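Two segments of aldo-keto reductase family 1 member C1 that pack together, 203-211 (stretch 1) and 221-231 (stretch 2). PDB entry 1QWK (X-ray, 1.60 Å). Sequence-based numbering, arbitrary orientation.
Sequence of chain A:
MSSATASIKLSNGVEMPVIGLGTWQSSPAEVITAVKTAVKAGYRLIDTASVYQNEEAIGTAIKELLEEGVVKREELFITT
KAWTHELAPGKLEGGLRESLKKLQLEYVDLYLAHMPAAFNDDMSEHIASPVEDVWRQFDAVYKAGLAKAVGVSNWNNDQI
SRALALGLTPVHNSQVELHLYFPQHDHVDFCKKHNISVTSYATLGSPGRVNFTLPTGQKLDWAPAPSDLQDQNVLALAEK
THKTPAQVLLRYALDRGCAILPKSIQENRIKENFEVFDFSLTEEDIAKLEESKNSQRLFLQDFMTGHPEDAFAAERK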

ATOM      1  N   THR A 203       4.969   4.203  -4.500  1.00 16.27           N
ATOM      2  CA  THR A 203       4.819   4.309  -5.947  1.00 17.46           C
ATOM      3  C   THR A 203       5.600   5.460  -6.572  1.00 18.58           C
ATOM      4  O   THR A 203       6.021   5.373  -7.727  1.00 18.66           O
ATOM      5  CB  THR A 203       3.330   4.455  -6.308  1.00 17.80           C
ATOM      6  OG1 THR A 203       2.547   3.603  -5.453  1.00 17.49           O
ATOM      7  CG2 THR A 203       3.088   4.055  -7.755  1.00 17.68           C
ATOM      8  N   LEU A 204       5.796   6.536  -5.811  1.00 17.89           N
ATOM      9  CA  LEU A 204       6.524   7.701  -6.320  1.00 21.29           C
ATOM     10  C   LEU A 204       8.033   7.612  -6.154  1.00 23.13           C
ATOM     11  O   LEU A 204       8.749   8.565  -6.464  1.00 25.81           O
ATOM     12  CB  LEU A 204       6.002   8.975  -5.658  1.00 22.14           C
ATOM     13  CG  LEU A 204       4.530   9.278  -5.962  1.00 24.10           C
ATOM     14  CD1 LEU A 204       4.117  10.538  -5.225  1.00 27.21           C
ATOM     15  CD2 LEU A 204       4.328   9.441  -7.470  1.00 25.83           C
ATOM     16  N   GLY A 205       8.508   6.474  -5.658  1.00 22.87           N
ATOM     17  CA  GLY A 205       9.938   6.269  -5.487  1.00 22.41           C
ATOM     18  C   GLY A 205      10.642   7.084  -4.417  1.00 21.49           C
ATOM     19  O   GLY A 205      10.036   7.511  -3.436  1.00 21.23           O
ATOM     20  N   SER A 206      11.939   7.295  -4.614  1.00 21.08           N
ATOM     21  CA  SER A 206      12.752   8.045  -3.665  1.00 22.55           C
ATOM     22  C   SER A 206      12.622   9.555  -3.856  1.00 20.93           C
ATOM     23  O   SER A 206      12.128  10.020  -4.882  1.00 20.99           O
ATOM     24  CB  SER A 206      14.219   7.617  -3.793  1.00 23.43           C
ATOM     25  OG  SER A 206      14.666   7.733  -5.132  1.00 26.39           O
ATOM     26  N   PRO A 207      13.057  10.343  -2.859  1.00 21.13           N
ATOM     27  CA  PRO A 207      12.986  11.807  -2.920  1.00 20.89           C
ATOM     28  C   PRO A 207      13.549  12.351  -4.229  1.00 21.49           C
ATOM     29  O   PRO A 207      14.707  12.107  -4.566  1.00 21.69           O
ATOM     30  CB  PRO A 207      13.801  12.234  -1.706  1.00 21.01           C
ATOM     31  CG  PRO A 207      13.479  11.157  -0.718  1.00 21.65           C
ATOM     32  CD  PRO A 207      13.599   9.901  -1.560  1.00 22.08           C
ATOM     33  N   GLY A 208      12.723  13.094  -4.960  1.00 21.47           N
ATOM     34  CA  GLY A 208      13.155  13.633  -6.238  1.00 22.51           C
ATOM     35  C   GLY A 208      13.739  15.032  -6.210  1.00 22.82           C
ATOM     36  O   GLY A 208      14.252  15.504  -7.226  1.00 22.55           O
ATOM     37  N   ARG A 209      13.677  15.691  -5.056  1.00 21.70           N
ATOM     38  CA  ARG A 209      14.193  17.052  -4.928  1.00 24.23           C
ATOM     39  C   ARG A 209      14.923  17.321  -3.623  1.00 23.73           C
ATOM     40  O   ARG A 209      14.699  16.652  -2.616  1.00 21.29           O
ATOM     41  CB  ARG A 209      13.054  18.069  -5.037  1.00 26.14           C
ATOM     42  CG  ARG A 209      12.350  18.121  -6.376  1.00 31.94           C
ATOM     43  CD  ARG A 209      11.332  19.246  -6.382  1.00 34.45           C
ATOM     44  NE  ARG A 209      10.709  19.420  -7.691  1.00 38.60           N
ATOM     45  CZ  ARG A 209       9.838  20.380  -7.977  1.00 39.91           C
ATOM     46  NH1 ARG A 209       9.486  21.259  -7.045  1.00 39.88           N
ATOM     47  NH2 ARG A 209       9.321  20.464  -9.195  1.00 41.25           N
ATOM     48  N   VAL A 210      15.797  18.321  -3.664  1.00 23.23           N
ATOM     49  CA  VAL A 210      16.556  18.769  -2.507  1.00 24.53           C
ATOM     50  C   VAL A 210      16.238  20.257  -2.442  1.00 25.24           C
ATOM     51  O   VAL A 210      16.531  21.004  -3.380  1.00 26.45           O
ATOM     52  CB  VAL A 210      18.079  18.585  -2.699  1.00 25.54           C
ATOM     53  CG1 VAL A 210      18.819  19.013  -1.437  1.00 25.90           C
ATOM     54  CG2 VAL A 210      18.391  17.141  -3.038  1.00 29.12           C
ATOM     55  N   ASN A 211      15.615  20.681  -1.351  1.00 24.77           N
ATOM     56  CA  ASN A 211      15.244  22.080  -1.180  1.00 25.89           C
ATOM     57  C   ASN A 211      16.269  22.847  -0.358  1.00 26.17           C
ATOM     58  O   ASN A 211      16.916  22.291   0.526  1.00 25.78           O
ATOM     59  CB  ASN A 211      13.876  22.179  -0.506  1.00 27.09           C
ATOM     60  CG  ASN A 211      12.771  21.601  -1.355  1.00 27.05           C
ATOM     61  OD1 ASN A 211      12.434  22.144  -2.402  1.00 29.61           O
ATOM     62  ND2 ASN A 211      12.206  20.489  -0.914  1.00 28.76           N
ATOM     63  N   ASP A 221      16.013  28.142  -4.744  1.00 40.83           N
ATOM     64  CA  ASP A 221      15.764  27.176  -5.810  1.00 40.36           C
ATOM     65  C   ASP A 221      16.145  25.758  -5.389  1.00 39.02           C
ATOM     66  O   ASP A 221      17.162  25.545  -4.731  1.00 39.80           O
ATOM     67  CB  ASP A 221      16.539  27.561  -7.078  1.00 42.09           C
ATOM     68  CG  ASP A 221      15.940  28.765  -7.792  1.00 44.84           C
ATOM     69  OD1 ASP A 221      14.749  28.701  -8.171  1.00 46.46           O
ATOM     70  OD2 ASP A 221      16.661  29.772  -7.978  1.00 46.08           O
ATOM     71  N   TRP A 222      15.318  24.791  -5.773  1.00 36.75           N
ATOM     72  CA  TRP A 222      15.575  23.394  -5.445  1.00 34.56           C
ATOM     73  C   TRP A 222      16.483  22.771  -6.500  1.00 33.43           C
ATOM     74  O   TRP A 222      16.709  23.358  -7.563  1.00 32.57           O
ATOM     75  CB  TRP A 222      14.263  22.612  -5.389  1.00 35.35           C
ATOM     76  CG  TRP A 222      13.480  22.674  -6.669  1.00 36.83           C
ATOM     77  CD1 TRP A 222      12.582  23.634  -7.037  1.00 37.60           C
ATOM     78  CD2 TRP A 222      13.551  21.750  -7.764  1.00 37.32           C
ATOM     79  NE1 TRP A 222      12.086  23.363  -8.291  1.00 38.11           N
ATOM     80  CE2 TRP A 222      12.664  22.213  -8.760  1.00 37.97           C
ATOM     81  CE3 TRP A 222      14.278  20.574  -7.998  1.00 37.23           C
ATOM     82  CZ2 TRP A 222      12.485  21.542  -9.977  1.00 37.90           C
ATOM     83  CZ3 TRP A 222      14.098  19.906  -9.209  1.00 37.61           C
ATOM     84  CH2 TRP A 222      13.207  20.394 -10.181  1.00 37.23           C
ATOM     85  N   ALA A 223      17.005  21.585  -6.201  1.00 30.83           N
ATOM     86  CA  ALA A 223      17.871  20.860  -7.126  1.00 29.13           C
ATOM     87  C   ALA A 223      17.375  19.421  -7.254  1.00 28.86           C
ATOM     88  O   ALA A 223      16.903  18.830  -6.283  1.00 27.72           O
ATOM     89  CB  ALA A 223      19.308  20.872  -6.627  1.00 29.46           C
ATOM     90  N   PRO A 224      17.466  18.844  -8.460  1.00 28.32           N
ATOM     91  CA  PRO A 224      17.015  17.465  -8.665  1.00 28.25           C
ATOM     92  C   PRO A 224      17.919  16.448  -7.969  1.00 28.23           C
ATOM     93  O   PRO A 224      19.125  16.659  -7.837  1.00 29.18           O
ATOM     94  CB  PRO A 224      17.039  17.320 -10.184  1.00 28.64           C
ATOM     95  CG  PRO A 224      18.183  18.209 -10.578  1.00 28.50           C
ATOM     96  CD  PRO A 224      17.939  19.436  -9.726  1.00 29.06           C
ATOM     97  N   ALA A 225      17.325  15.349  -7.516  1.00 27.10           N
ATOM     98  CA  ALA A 225      18.077  14.295  -6.844  1.00 27.77           C
ATOM     99  C   ALA A 225      17.871  12.993  -7.618  1.00 27.07           C
ATOM    100  O   ALA A 225      16.819  12.798  -8.221  1.00 27.51           O
ATOM    101  CB  ALA A 225      17.584  14.137  -5.404  1.00 27.76           C
ATOM    102  N   PRO A 226      18.874  12.092  -7.617  1.00 28.93           N
ATOM    103  CA  PRO A 226      18.755  10.814  -8.335  1.00 28.32           C
ATOM    104  C   PRO A 226      17.532  10.056  -7.843  1.00 28.13           C
ATOM    105  O   PRO A 226      17.470   9.643  -6.682  1.00 28.66           O
ATOM    106  CB  PRO A 226      20.064  10.103  -8.000  1.00 29.51           C
ATOM    107  CG  PRO A 226      20.414  10.654  -6.651  1.00 30.98           C
ATOM    108  CD  PRO A 226      20.111  12.124  -6.819  1.00 28.94           C
ATOM    109  N   SER A 227      16.567   9.857  -8.735  1.00 26.19           N
ATOM    110  CA  SER A 227      15.324   9.202  -8.353  1.00 24.90           C
ATOM    111  C   SER A 227      14.432   8.909  -9.547  1.00 23.09           C
ATOM    112  O   SER A 227      14.682   9.385 -10.654  1.00 22.49           O
ATOM    113  CB  SER A 227      14.567  10.126  -7.413  1.00 23.95           C
ATOM    114  OG  SER A 227      14.308  11.354  -8.077  1.00 26.66           O
ATOM    115  N   ASP A 228      13.369   8.147  -9.296  1.00 20.72           N
ATOM    116  CA  ASP A 228      12.396   7.788 -10.328  1.00 21.51           C
ATOM    117  C   ASP A 228      11.809   9.060 -10.950  1.00 20.87           C
ATOM    118  O   ASP A 228      11.613   9.141 -12.161  1.00 21.08           O
ATOM    119  CB  ASP A 228      11.229   6.984  -9.724  1.00 20.88           C
ATOM    120  CG  ASP A 228      11.676   5.855  -8.815  1.00 23.92           C
ATOM    121  OD1 ASP A 228      12.490   6.097  -7.894  1.00 23.22           O
ATOM    122  OD2 ASP A 228      11.188   4.719  -9.007  1.00 23.38           O
ATOM    123  N   LEU A 229      11.512  10.044 -10.106  1.00 20.26           N
ATOM    124  CA  LEU A 229      10.926  11.303 -10.560  1.00 20.76           C
ATOM    125  C   LEU A 229      11.819  12.122 -11.487  1.00 21.04           C
ATOM    126  O   LEU A 229      11.330  12.980 -12.223  1.00 22.96           O
ATOM    127  CB  LEU A 229      10.522  12.159  -9.356  1.00 21.33           C
ATOM    128  CG  LEU A 229       9.281  11.683  -8.590  1.00 22.12           C
ATOM    129  CD1 LEU A 229       9.253  12.318  -7.205  1.00 23.00           C
ATOM    130  CD2 LEU A 229       8.024  12.044  -9.378  1.00 23.00           C
ATOM    131  N   GLN A 230      13.122  11.864 -11.453  1.00 21.58           N
ATOM    132  CA  GLN A 230      14.059  12.601 -12.295  1.00 22.52           C
ATOM    133  C   GLN A 230      14.579  11.783 -13.468  1.00 22.53           C
ATOM    134  O   GLN A 230      15.480  12.224 -14.183  1.00 22.11           O
ATOM    135  CB  GLN A 230      15.244  13.100 -11.465  1.00 23.88           C
ATOM    136  CG  GLN A 230      14.892  14.117 -10.390  1.00 25.53           C
ATOM    137  CD  GLN A 230      14.205  15.347 -10.945  1.00 27.23           C
ATOM    138  OE1 GLN A 230      14.470  15.767 -12.072  1.00 26.52           O
ATOM    139  NE2 GLN A 230      13.328  15.946 -10.145  1.00 28.47           N
ATOM    140  N   ASP A 231      14.021  10.591 -13.664  1.00 21.23           N
ATOM    141  CA  ASP A 231      14.430   9.729 -14.773  1.00 21.03           C
ATOM    142  C   ASP A 231      14.202  10.487 -16.078  1.00 20.80           C
ATOM    143  O   ASP A 231      13.151  11.103 -16.268  1.00 20.09           O
ATOM    144  CB  ASP A 231      13.604   8.439 -14.778  1.00 20.32           C
ATOM    145  CG  ASP A 231      13.945   7.534 -15.946  1.00 21.56           C
ATOM    146  OD1 ASP A 231      14.880   6.716 -15.821  1.00 22.51           O
ATOM    147  OD2 ASP A 231      13.286   7.655 -16.998  1.00 22.95           O
TER
HETATM  148  O   HOH W   1      11.418   9.132  -7.335  1.00 25.62           O
HETATM  149  O   HOH W   2      14.458   4.993  -6.333  1.00 29.43           O
HETATM  150  O   HOH W   3      16.611  10.176  -4.001  1.00 30.55           O

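Stretch 2 runs antiparallel to stretch 1, and its contacts begin at W222. The guanidinium of R209 lies flat on the indole, centres 3.7 Å apart and planes at 8°; R209 CZ sits 3.8 Å from the centroid of the six-membered ring of W222, 25° off its normal, so the cation faces the pi cloud. The extended R209 chain also sets its CD over that ring.

A223 and V210 form the hydrogen-bonded pair of a short two-residue ladder: V210 N donates to A223 O (2.9 Å, 147°) and A223 N to V210 O (2.9 Å, 160°). P224, which lacks an amide hydrogen, falls opposite R209 in the non-hydrogen-bonded position, CA atoms 4.7 Å apart. A225 N then donates to G208 O (3.1 Å, 157°), while A225 CB meets V210 CG2 at 3.9 Å.

At P226 water joins the backbones: water 3 donates to P207 O (2.8 Å) and P226 O (2.9 Å). S227 OG, which donates a hydrogen bond to A225 O (2.9 Å), approaches G208 CA to 3.1 Å; an ideal CB on G208 would lie 3.0 Å from L229 CB, a clash. Water 2 links D228 OD1 (2.7 Å) to S206 OG (3.0 Å). L229 N donates to water 1 (2.9 Å), which also lies within hydrogen-bonding reach of L204 O (2.9 Å) and S206 O (2.7 Å) and so connects L229 N to the stretch 1 backbone, and Q230 NE2 gives G208 O a second hydrogen bond (3.1 Å, 136°).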